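Local atomic coordinates of YCAC GENE product (Escherichia coli, PDB entry 1YAC), a protein that forms an octamer and is probably a hydrolase of the isochorismatase-like family, with a substrate that has not been identified. Residues A[6-11]-A[169-174]; A[57-62]-A[82-87]; A[108-113]-A[131-136]. All blocks are in the same frame, centred on the assembly; numbering follows the deposited sequence.

Interaction 1 (A[6-11]-A[169-174]); sequences VRLDKN and ACELHR
K10 of the irregular segment 6-11 lies nearest L172 on the last turn of helix 165-173, their CA atoms 5.2 Å apart, and R174 is the first residue beyond that turn to leave helical backbone angles. L8 takes both hydrogen bonds across the contact. Its N-H runs almost straight, at 170°, to E171 OE2 at 2.8 Å and meets the carboxylate on its anti side. Its carbonyl O accepts from R174 NH2 at 2.9 Å, close to the guanidinium plane. The R174 chain bends at chi2 (-65°), bringing CD near R7 NH1. R174 NE also donates to E171 O at 2.8 Å, in that same plane, so two carbonyls grip one edge of the group and fix its rotation. The guanidinium of R7 lies flat over a face of this held group, with centres 3.7 Å apart and planes turned by only 2°. Repulsion between the like charges is probably eased by the salt bridge from R7 NH1 to D92 of the second subunit. Toward K10, L172 CD2 packs against K10 CA at 3.6 Å, and a water links K10 N to L172 O. The other carboxylate oxygen, E171 OE1, bonds to Y5 and pairs with R154 of the second subunit. L8 continues inward onto I109 and F134 of strands 107-112 and 132-136, while helix 180-190 packs on A169 and C170 of helix 165-173.

Interaction 2 (A[57-62]-A[82-87]); sequences TTSAET and IARPGN. Unlike the reference sequence in segment 57-62: A60 (reference Phe).
T57 and R84 project from the same face of the sheet and cross obliquely, with the threonine hydroxyl meeting the edge of the guanidinium. OG1 of T57 stands anti to its backbone N (chi1 -175°), where it can serve two partners. It donates to I82 O at 2.7 Å and accepts from R84 NH1 at 2.9 Å, lying in the guanidinium plane. I82 O also accepts from T58 N at 3.0 Å, and the two donors approach it from opposite faces of the carbonyl plane. The R84 chain bends at chi3 (-55°), which places NE; from there NE donates to N87 O at 2.8 Å, again near the guanidinium plane. NH1 carries a second load, a salt bridge to D19, so bonds in several directions fix the orientation of the group. S59 CA lies over one face toward its rim, and S59 CB approaches R84 NH2 at 3.5 Å.

On the other face of the sheet, T58 OG1 sits beside A83 CB at 3.8 Å. This hydroxyl donates to E61 OE1 at 2.6 Å and accepts from a water that is itself bound by E61 N; Y81 also bonds to E61 OE1. A second water ties S59 OG to R84 O and N87 O where the strands end. The backbone ladder is completed by R84 N to T58 O and A60 N to R84 O.

S59 and P85 also pack on W176 and R177 of the third subunit, respectively. The two strands, inclined by 16°, close the beta-alpha-beta crossover through helix 70-75 at one margin of the parallel sheet, an arrangement characteristic of the three-layer alpha-beta-alpha sandwich of isochorismatase-like hydrolases.

Interaction 3 (A[108-113]-A[131-136]); sequences LIIAGV and FDVFVV
L108 with V133, I109 with F134 and I110 with V135 are the bridged pairs of two parallel strands in a beta-alpha-beta unit connected by helix 115-128. The short strand axes come within 4.7 Å and are inclined by 32°, a marked twist. Four regular bonds form the ladder: L108 N to D132 O, F134 N to L108 O, I110 N to F134 O and V136 N to I110 O.

At the start of the ladder, L108 CD1 sits over one face of the F131 ring, 4.1 Å from its centroid and displaced toward the rim, in a CH-pi contact. CG of L108, standing anti to the carbonyl carbon (chi1 -55°), reaches F131 CD1 at 3.8 Å, so two atoms of the branched end lie on the aromatic group. An alanine here would probably take away the aliphatic cover of this ring face and let the ring turn more freely. On the same side of the sheet, I110 CD1 meets V133 CG1 at 3.7 Å.

The other side carries I109 and F134. The methyl groups I109 CG2 and V136 CG2 press together at 3.4 Å, tighter than usual van der Waals contact, while A111 CB rests against V136 CB at 4.0 Å. The F134 ring turns its edge to L108 O, with CD1 at 3.8 Å.

V133 and L108 face helix 115-128, whereas I109, F134 and V136 pack against helix 165-173. Apolar parallel strands buried between helical layers in this way are characteristic of the core of an alpha-beta-alpha sandwich.

In the fold
Interactions 1 and 3 form continuous packing, their centres 14 Å apart: L8 CD2 touches F134 CD1 at 3.6 Å and I109 CG1 at 3.8 Å, so the N-terminal segment lies against the sheet strands of interaction 3. Interaction 2 includes the outermost strand 81-84 of the same sheet; its centre is 19 Å from that of interaction 3, with nearest atoms about 7 Å apart. Strand 13-18 separates the two strand pairs. Interactions 1 and 2 are 30 Å apart between centres, on opposite sides of the chain's centre, and each meets a different neighbouring subunit. Related hydrolases have their active site at the C-terminal strand ends, consistent with a place near it for the R84-D19 salt bridge.

Interaction 1 (A[6-11]-A[169-174])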
loop_
_atom_site.group_PDB
_atom_site.type_symbol
_atom_site.label_atom_id
_atom_site.label_comp_id
_atom_site.label_asym_id
_atom_site.label_seq_id
_atom_site.Cartn_x
_atom_site.Cartn_y
_atom_site.Cartn_z
ATOM N N VAL A 6 -14.861 23.917 -19.890
ATOM C CA VAL A 6 -15.242 23.190 -21.105
ATOM C C VAL A 6 -15.860 21.870 -20.628
ATOM O O VAL A 6 -15.166 20.864 -20.426
ATOM C CB VAL A 6 -13.999 22.941 -22.022
ATOM C CG1 VAL A 6 -14.391 22.190 -23.307
ATOM C CG2 VAL A 6 -13.339 24.265 -22.362
ATOM N N ARG A 7 -17.167 21.910 -20.384
ATOM C CA ARG A 7 -17.894 20.751 -19.886
ATOM C C ARG A 7 -18.625 19.933 -20.937
ATOM O O ARG A 7 -19.067 20.462 -21.961
ATOM C CB ARG A 7 -18.853 21.166 -18.776
ATOM C CG ARG A 7 -19.890 22.213 -19.138
ATOM C CD ARG A 7 -20.903 22.289 -17.992
ATOM N NE ARG A 7 -21.839 23.406 -18.090
ATOM C CZ ARG A 7 -22.797 23.649 -17.199
ATOM N NH1 ARG A 7 -22.949 22.862 -16.142
ATOM N NH2 ARG A 7 -23.616 24.675 -17.368
ATOM N N LEU A 8 -18.728 18.633 -20.674
ATOM C CA LEU A 8 -19.398 17.701 -21.569
ATOM C C LEU A 8 -20.821 18.134 -21.847
ATOM O O LEU A 8 -21.548 18.560 -20.950
ATOM C CB LEU A 8 -19.386 16.293 -20.986
ATOM C CG LEU A 8 -18.024 15.598 -21.002
ATOM C CD1 LEU A 8 -18.097 14.295 -20.171
ATOM C CD2 LEU A 8 -17.603 15.310 -22.446
ATOM N N ASP A 9 -21.181 18.027 -23.118
ATOM C CA ASP A 9 -22.481 18.409 -23.633
ATOM C C ASP A 9 -23.007 17.156 -24.320
ATOM O O ASP A 9 -22.460 16.721 -25.330
ATOM C CB ASP A 9 -22.269 19.549 -24.628
ATOM C CG ASP A 9 -23.558 20.058 -25.250
ATOM O OD1 ASP A 9 -24.610 19.375 -25.192
ATOM O OD2 ASP A 9 -23.496 21.162 -25.834
ATOM N N LYS A 10 -24.099 16.603 -23.794
ATOM C CA LYS A 10 -24.651 15.358 -24.346
ATOM C C LYS A 10 -25.044 15.446 -25.825
ATOM O O LYS A 10 -25.298 14.429 -26.440
ATOM C CB LYS A 10 -25.822 14.843 -23.528
ATOM C CG LYS A 10 -27.039 15.743 -23.505
ATOM C CD LYS A 10 -28.213 15.033 -22.857
ATOM C CE LYS A 10 -29.465 15.910 -22.914
ATOM N NZ LYS A 10 -30.709 15.145 -22.563
ATOM N N ASN A 11 -25.093 16.660 -26.375
ATOM C CA ASN A 11 -25.409 16.846 -27.770
ATOM C C ASN A 11 -24.187 17.132 -28.633
ATOM O O ASN A 11 -24.292 17.221 -29.836
ATOM C CB ASN A 11 -26.406 18.002 -27.913
ATOM C CG ASN A 11 -27.798 17.758 -27.339
ATOM O OD1 ASN A 11 -28.023 17.668 -26.164
ATOM N ND2 ASN A 11 -28.749 17.600 -28.220
ATOM N N ALA A 169 -20.901 10.861 -16.448
ATOM C CA ALA A 169 -22.350 10.737 -16.452
ATOM C C ALA A 169 -23.027 11.975 -15.857
ATOM O O ALA A 169 -24.033 12.461 -16.384
ATOM C CB ALA A 169 -22.776 9.482 -15.697
ATOM N N CYS A 170 -22.476 12.478 -14.758
ATOM C CA CYS A 170 -23.043 13.641 -14.079
ATOM C C CYS A 170 -22.914 14.927 -14.875
ATOM O O CYS A 170 -23.808 15.789 -14.836
ATOM C CB CYS A 170 -22.410 13.820 -12.699
ATOM S SG CYS A 170 -22.934 12.604 -11.471
ATOM N N GLU A 171 -21.789 15.087 -15.565
ATOM C CA GLU A 171 -21.591 16.288 -16.363
ATOM C C GLU A 171 -22.506 16.252 -17.593
ATOM O O GLU A 171 -22.995 17.286 -18.047
ATOM C CB GLU A 171 -20.125 16.434 -16.770
ATOM C CG GLU A 171 -19.749 17.866 -17.145
ATOM C CD GLU A 171 -18.257 18.090 -17.147
ATOM O OE1 GLU A 171 -17.733 18.433 -16.076
ATOM O OE2 GLU A 171 -17.608 17.941 -18.207
ATOM N N LEU A 172 -22.742 15.058 -18.123
ATOM C CA LEU A 172 -23.616 14.894 -19.281
ATOM C C LEU A 172 -25.090 15.105 -18.918
ATOM O O LEU A 172 -25.826 15.777 -19.650
ATOM C CB LEU A 172 -23.458 13.493 -19.876
ATOM C CG LEU A 172 -22.199 13.206 -20.687
ATOM C CD1 LEU A 172 -22.063 11.710 -20.910
ATOM C CD2 LEU A 172 -22.258 13.940 -22.007
ATOM N N HIS A 173 -25.513 14.527 -17.800
ATOM C CA HIS A 173 -26.898 14.598 -17.378
ATOM C C HIS A 173 -27.311 15.982 -16.923
ATOM O O HIS A 173 -28.437 16.417 -17.191
ATOM C CB HIS A 173 -27.175 13.591 -16.252
ATOM C CG HIS A 173 -28.617 13.197 -16.135
ATOM N ND1 HIS A 173 -29.397 13.531 -15.050
ATOM C CD2 HIS A 173 -29.400 12.449 -16.949
ATOM C CE1 HIS A 173 -30.599 12.998 -15.195
ATOM N NE2 HIS A 173 -30.628 12.337 -16.335
ATOM N N ARG A 174 -26.440 16.642 -16.164
ATOM C CA ARG A 174 -26.695 18.003 -15.658
ATOM C C ARG A 174 -27.774 18.158 -14.597
ATOM O O ARG A 174 -27.553 18.829 -13.583
ATOM C CB ARG A 174 -27.062 18.957 -16.804
ATOM C CG ARG A 174 -26.037 19.099 -17.895
ATOM C CD ARG A 174 -24.764 19.742 -17.395
ATOM N NE ARG A 174 -23.831 19.908 -18.505
ATOM C CZ ARG A 174 -23.901 20.896 -19.389
ATOM N NH1 ARG A 174 -24.851 21.819 -19.277
ATOM N NH2 ARG A 174 -23.056 20.934 -20.416
HETATM O O HOH W 1 -24.909 17.711 -21.361
#

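Interaction 2 (A[57-62]-A[82-87])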
loop_
_atom_site.group_PDB
_atom_site.type_symbol
_atom_site.label_atom_id
_atom_site.label_comp_id
_atom_site.label_asym_id
_atom_site.label_seq_id
_atom_site.Cartn_x
_atom_site.Cartn_y
_atom_site.Cartn_z
ATOM N N THR A 57 -13.351 0.059 -31.807
ATOM C CA THR A 57 -12.197 -0.273 -32.629
ATOM C C THR A 57 -11.363 -1.308 -31.900
ATOM O O THR A 57 -11.400 -1.382 -30.673
ATOM C CB THR A 57 -11.354 0.984 -33.012
ATOM O OG1 THR A 57 -10.307 0.611 -33.926
ATOM C CG2 THR A 57 -10.748 1.645 -31.774
ATOM N N THR A 58 -10.692 -2.165 -32.659
ATOM C CA THR A 58 -9.862 -3.215 -32.081
ATOM C C THR A 58 -8.554 -3.293 -32.838
ATOM O O THR A 58 -8.451 -2.840 -33.982
ATOM C CB THR A 58 -10.544 -4.591 -32.148
ATOM O OG1 THR A 58 -10.778 -4.928 -33.519
ATOM C CG2 THR A 58 -11.869 -4.589 -31.378
ATOM N N SER A 59 -7.561 -3.890 -32.198
ATOM C CA SER A 59 -6.240 -4.037 -32.781
ATOM C C SER A 59 -5.914 -5.515 -32.921
ATOM O O SER A 59 -5.935 -6.252 -31.926
ATOM C CB SER A 59 -5.206 -3.370 -31.865
ATOM O OG SER A 59 -3.893 -3.645 -32.302
ATOM N N ALA A 60 -5.663 -5.934 -34.160
ATOM C CA ALA A 60 -5.302 -7.321 -34.487
ATOM C C ALA A 60 -6.072 -8.346 -33.665
ATOM O O ALA A 60 -5.493 -9.267 -33.080
ATOM C CB ALA A 60 -3.789 -7.524 -34.329
ATOM N N GLU A 61 -7.391 -8.197 -33.659
ATOM C CA GLU A 61 -8.271 -9.080 -32.904
ATOM C C GLU A 61 -8.200 -10.554 -33.265
ATOM O O GLU A 61 -8.692 -11.388 -32.513
ATOM C CB GLU A 61 -9.710 -8.598 -33.010
ATOM C CG GLU A 61 -10.276 -8.636 -34.411
ATOM C CD GLU A 61 -11.698 -8.126 -34.455
ATOM O OE1 GLU A 61 -12.023 -7.195 -33.688
ATOM O OE2 GLU A 61 -12.491 -8.658 -35.260
ATOM N N THR A 62 -7.644 -10.877 -34.428
ATOM C CA THR A 62 -7.515 -12.276 -34.831
ATOM C C THR A 62 -6.094 -12.703 -34.508
ATOM O O THR A 62 -5.282 -12.980 -35.388
ATOM C CB THR A 62 -7.803 -12.468 -36.324
ATOM O OG1 THR A 62 -7.065 -11.499 -37.084
ATOM C CG2 THR A 62 -9.286 -12.299 -36.586
ATOM N N ILE A 82 -14.256 -0.593 -36.307
ATOM C CA ILE A 82 -13.037 -0.594 -37.096
ATOM C C ILE A 82 -12.007 -1.569 -36.528
ATOM O O ILE A 82 -11.433 -1.342 -35.460
ATOM C CB ILE A 82 -12.422 0.842 -37.179
ATOM C CG1 ILE A 82 -13.427 1.833 -37.792
ATOM C CG2 ILE A 82 -11.161 0.840 -38.020
ATOM C CD1 ILE A 82 -14.449 2.374 -36.823
ATOM N N ALA A 83 -11.864 -2.710 -37.191
ATOM C CA ALA A 83 -10.885 -3.719 -36.789
ATOM C C ALA A 83 -9.613 -3.308 -37.510
ATOM O O ALA A 83 -9.513 -3.455 -38.732
ATOM C CB ALA A 83 -11.332 -5.115 -37.238
ATOM N N ARG A 84 -8.697 -2.682 -36.781
ATOM C CA ARG A 84 -7.438 -2.223 -37.357
ATOM C C ARG A 84 -6.478 -3.396 -37.522
ATOM O O ARG A 84 -6.107 -4.062 -36.552
ATOM C CB ARG A 84 -6.807 -1.144 -36.471
ATOM C CG ARG A 84 -7.809 -0.138 -35.923
ATOM C CD ARG A 84 -7.124 1.085 -35.322
ATOM N NE ARG A 84 -6.141 0.771 -34.278
ATOM C CZ ARG A 84 -6.444 0.382 -33.045
ATOM N NH1 ARG A 84 -7.711 0.246 -32.674
ATOM N NH2 ARG A 84 -5.475 0.128 -32.177
ATOM N N PRO A 85 -6.039 -3.653 -38.758
ATOM C CA PRO A 85 -5.116 -4.765 -38.990
ATOM C C PRO A 85 -3.673 -4.463 -38.609
ATOM O O PRO A 85 -2.887 -5.391 -38.410
ATOM C CB PRO A 85 -5.248 -5.029 -40.493
ATOM C CG PRO A 85 -6.096 -3.900 -41.051
ATOM C CD PRO A 85 -6.255 -2.870 -39.985
ATOM N N GLY A 86 -3.323 -3.182 -38.477
ATOM C CA GLY A 86 -1.943 -2.855 -38.146
ATOM C C GLY A 86 -1.648 -1.583 -37.375
ATOM O O GLY A 86 -0.757 -1.586 -36.523
ATOM N N ASN A 87 -2.369 -0.504 -37.665
ATOM C CA ASN A 87 -2.146 0.765 -36.978
ATOM C C ASN A 87 -2.365 0.700 -35.475
ATOM O O ASN A 87 -3.463 0.393 -35.014
ATOM C CB ASN A 87 -3.019 1.861 -37.574
ATOM C CG ASN A 87 -2.432 2.433 -38.853
ATOM O OD1 ASN A 87 -3.128 2.568 -39.864
ATOM N ND2 ASN A 87 -1.132 2.756 -38.822
HETATM O O HOH W 2 -8.660 -5.915 -35.137
HETATM O O HOH W 3 -3.796 -2.525 -34.914
#

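Interaction 3 (A[108-113]-A[131-136])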
loop_
_atom_site.group_PDB
_atom_site.type_symbol
_atom_site.label_atom_id
_atom_site.label_comp_id
_atom_site.label_asym_id
_atom_site.label_seq_id
_atom_site.Cartn_x
_atom_site.Cartn_y
_atom_site.Cartn_z
ATOM N N LEU A 108 -14.765 14.444 -27.487
ATOM C CA LEU A 108 -14.537 13.010 -27.596
ATOM C C LEU A 108 -14.241 12.456 -26.219
ATOM O O LEU A 108 -13.332 12.937 -25.535
ATOM C CB LEU A 108 -13.343 12.708 -28.504
ATOM C CG LEU A 108 -13.376 13.304 -29.908
ATOM C CD1 LEU A 108 -12.128 12.854 -30.699
ATOM C CD2 LEU A 108 -14.659 12.860 -30.605
ATOM N N ILE A 109 -15.022 11.460 -25.821
ATOM C CA ILE A 109 -14.859 10.780 -24.533
ATOM C C ILE A 109 -14.124 9.501 -24.919
ATOM O O ILE A 109 -14.674 8.653 -25.637
ATOM C CB ILE A 109 -16.235 10.456 -23.922
ATOM C CG1 ILE A 109 -16.985 11.755 -23.629
ATOM C CG2 ILE A 109 -16.073 9.610 -22.660
ATOM C CD1 ILE A 109 -18.454 11.560 -23.341
ATOM N N ILE A 110 -12.888 9.354 -24.452
ATOM C CA ILE A 110 -12.084 8.202 -24.839
ATOM C C ILE A 110 -11.667 7.293 -23.688
ATOM O O ILE A 110 -11.287 7.769 -22.619
ATOM C CB ILE A 110 -10.797 8.679 -25.551
ATOM C CG1 ILE A 110 -11.132 9.730 -26.610
ATOM C CG2 ILE A 110 -10.091 7.495 -26.215
ATOM C CD1 ILE A 110 -9.899 10.302 -27.343
ATOM N N ALA A 111 -11.710 5.983 -23.937
ATOM C CA ALA A 111 -11.300 4.982 -22.949
ATOM C C ALA A 111 -10.808 3.773 -23.730
ATOM O O ALA A 111 -11.211 3.577 -24.878
ATOM C CB ALA A 111 -12.462 4.602 -22.050
ATOM N N GLY A 112 -9.966 2.945 -23.116
ATOM C CA GLY A 112 -9.443 1.787 -23.822
ATOM C C GLY A 112 -8.236 1.161 -23.147
ATOM O O GLY A 112 -7.937 1.477 -21.995
ATOM N N VAL A 113 -7.565 0.242 -23.839
ATOM C CA VAL A 113 -6.392 -0.411 -23.271
ATOM C C VAL A 113 -5.323 -0.647 -24.335
ATOM O O VAL A 113 -5.653 -0.896 -25.496
ATOM C CB VAL A 113 -6.734 -1.729 -22.446
ATOM C CG1 VAL A 113 -8.212 -2.066 -22.460
ATOM C CG2 VAL A 113 -5.872 -2.921 -22.861
ATOM N N PHE A 131 -9.980 18.759 -31.400
ATOM C CA PHE A 131 -11.088 18.225 -30.605
ATOM C C PHE A 131 -10.894 18.478 -29.106
ATOM O O PHE A 131 -9.768 18.650 -28.631
ATOM C CB PHE A 131 -11.212 16.707 -30.805
ATOM C CG PHE A 131 -11.723 16.302 -32.160
ATOM C CD1 PHE A 131 -13.088 16.162 -32.388
ATOM C CD2 PHE A 131 -10.834 16.021 -33.197
ATOM C CE1 PHE A 131 -13.561 15.738 -33.637
ATOM C CE2 PHE A 131 -11.292 15.601 -34.441
ATOM C CZ PHE A 131 -12.660 15.459 -34.658
ATOM N N ASP A 132 -11.994 18.519 -28.369
ATOM C CA ASP A 132 -11.932 18.655 -26.920
ATOM C C ASP A 132 -11.966 17.210 -26.449
ATOM O O ASP A 132 -12.941 16.505 -26.680
ATOM C CB ASP A 132 -13.128 19.441 -26.401
ATOM C CG ASP A 132 -13.017 20.903 -26.738
ATOM O OD1 ASP A 132 -11.873 21.412 -26.715
ATOM O OD2 ASP A 132 -14.044 21.529 -27.064
ATOM N N VAL A 133 -10.892 16.775 -25.809
ATOM C CA VAL A 133 -10.768 15.389 -25.374
ATOM C C VAL A 133 -10.944 15.193 -23.879
ATOM O O VAL A 133 -10.356 15.908 -23.071
ATOM C CB VAL A 133 -9.394 14.815 -25.824
ATOM C CG1 VAL A 133 -9.202 13.382 -25.344
ATOM C CG2 VAL A 133 -9.271 14.884 -27.350
ATOM N N PHE A 134 -11.737 14.183 -23.536
ATOM C CA PHE A 134 -12.034 13.819 -22.158
ATOM C C PHE A 134 -11.657 12.333 -22.024
ATOM O O PHE A 134 -12.242 11.473 -22.688
ATOM C CB PHE A 134 -13.534 14.007 -21.889
ATOM C CG PHE A 134 -14.017 15.426 -22.065
ATOM C CD1 PHE A 134 -14.217 15.957 -23.336
ATOM C CD2 PHE A 134 -14.299 16.216 -20.958
ATOM C CE1 PHE A 134 -14.701 17.264 -23.504
ATOM C CE2 PHE A 134 -14.781 17.514 -21.103
ATOM C CZ PHE A 134 -14.982 18.043 -22.384
ATOM N N VAL A 135 -10.658 12.043 -21.199
ATOM C CA VAL A 135 -10.192 10.673 -20.996
ATOM C C VAL A 135 -10.868 10.053 -19.777
ATOM O O VAL A 135 -10.908 10.677 -18.712
ATOM C CB VAL A 135 -8.656 10.661 -20.786
ATOM C CG1 VAL A 135 -8.159 9.265 -20.434
ATOM C CG2 VAL A 135 -7.968 11.184 -22.046
ATOM N N VAL A 136 -11.454 8.866 -19.934
ATOM C CA VAL A 136 -12.097 8.194 -18.804
ATOM C C VAL A 136 -11.003 7.309 -18.197
ATOM O O VAL A 136 -10.804 6.161 -18.603
ATOM C CB VAL A 136 -13.312 7.357 -19.243
ATOM C CG1 VAL A 136 -14.142 6.997 -18.039
ATOM C CG2 VAL A 136 -14.167 8.136 -20.229
#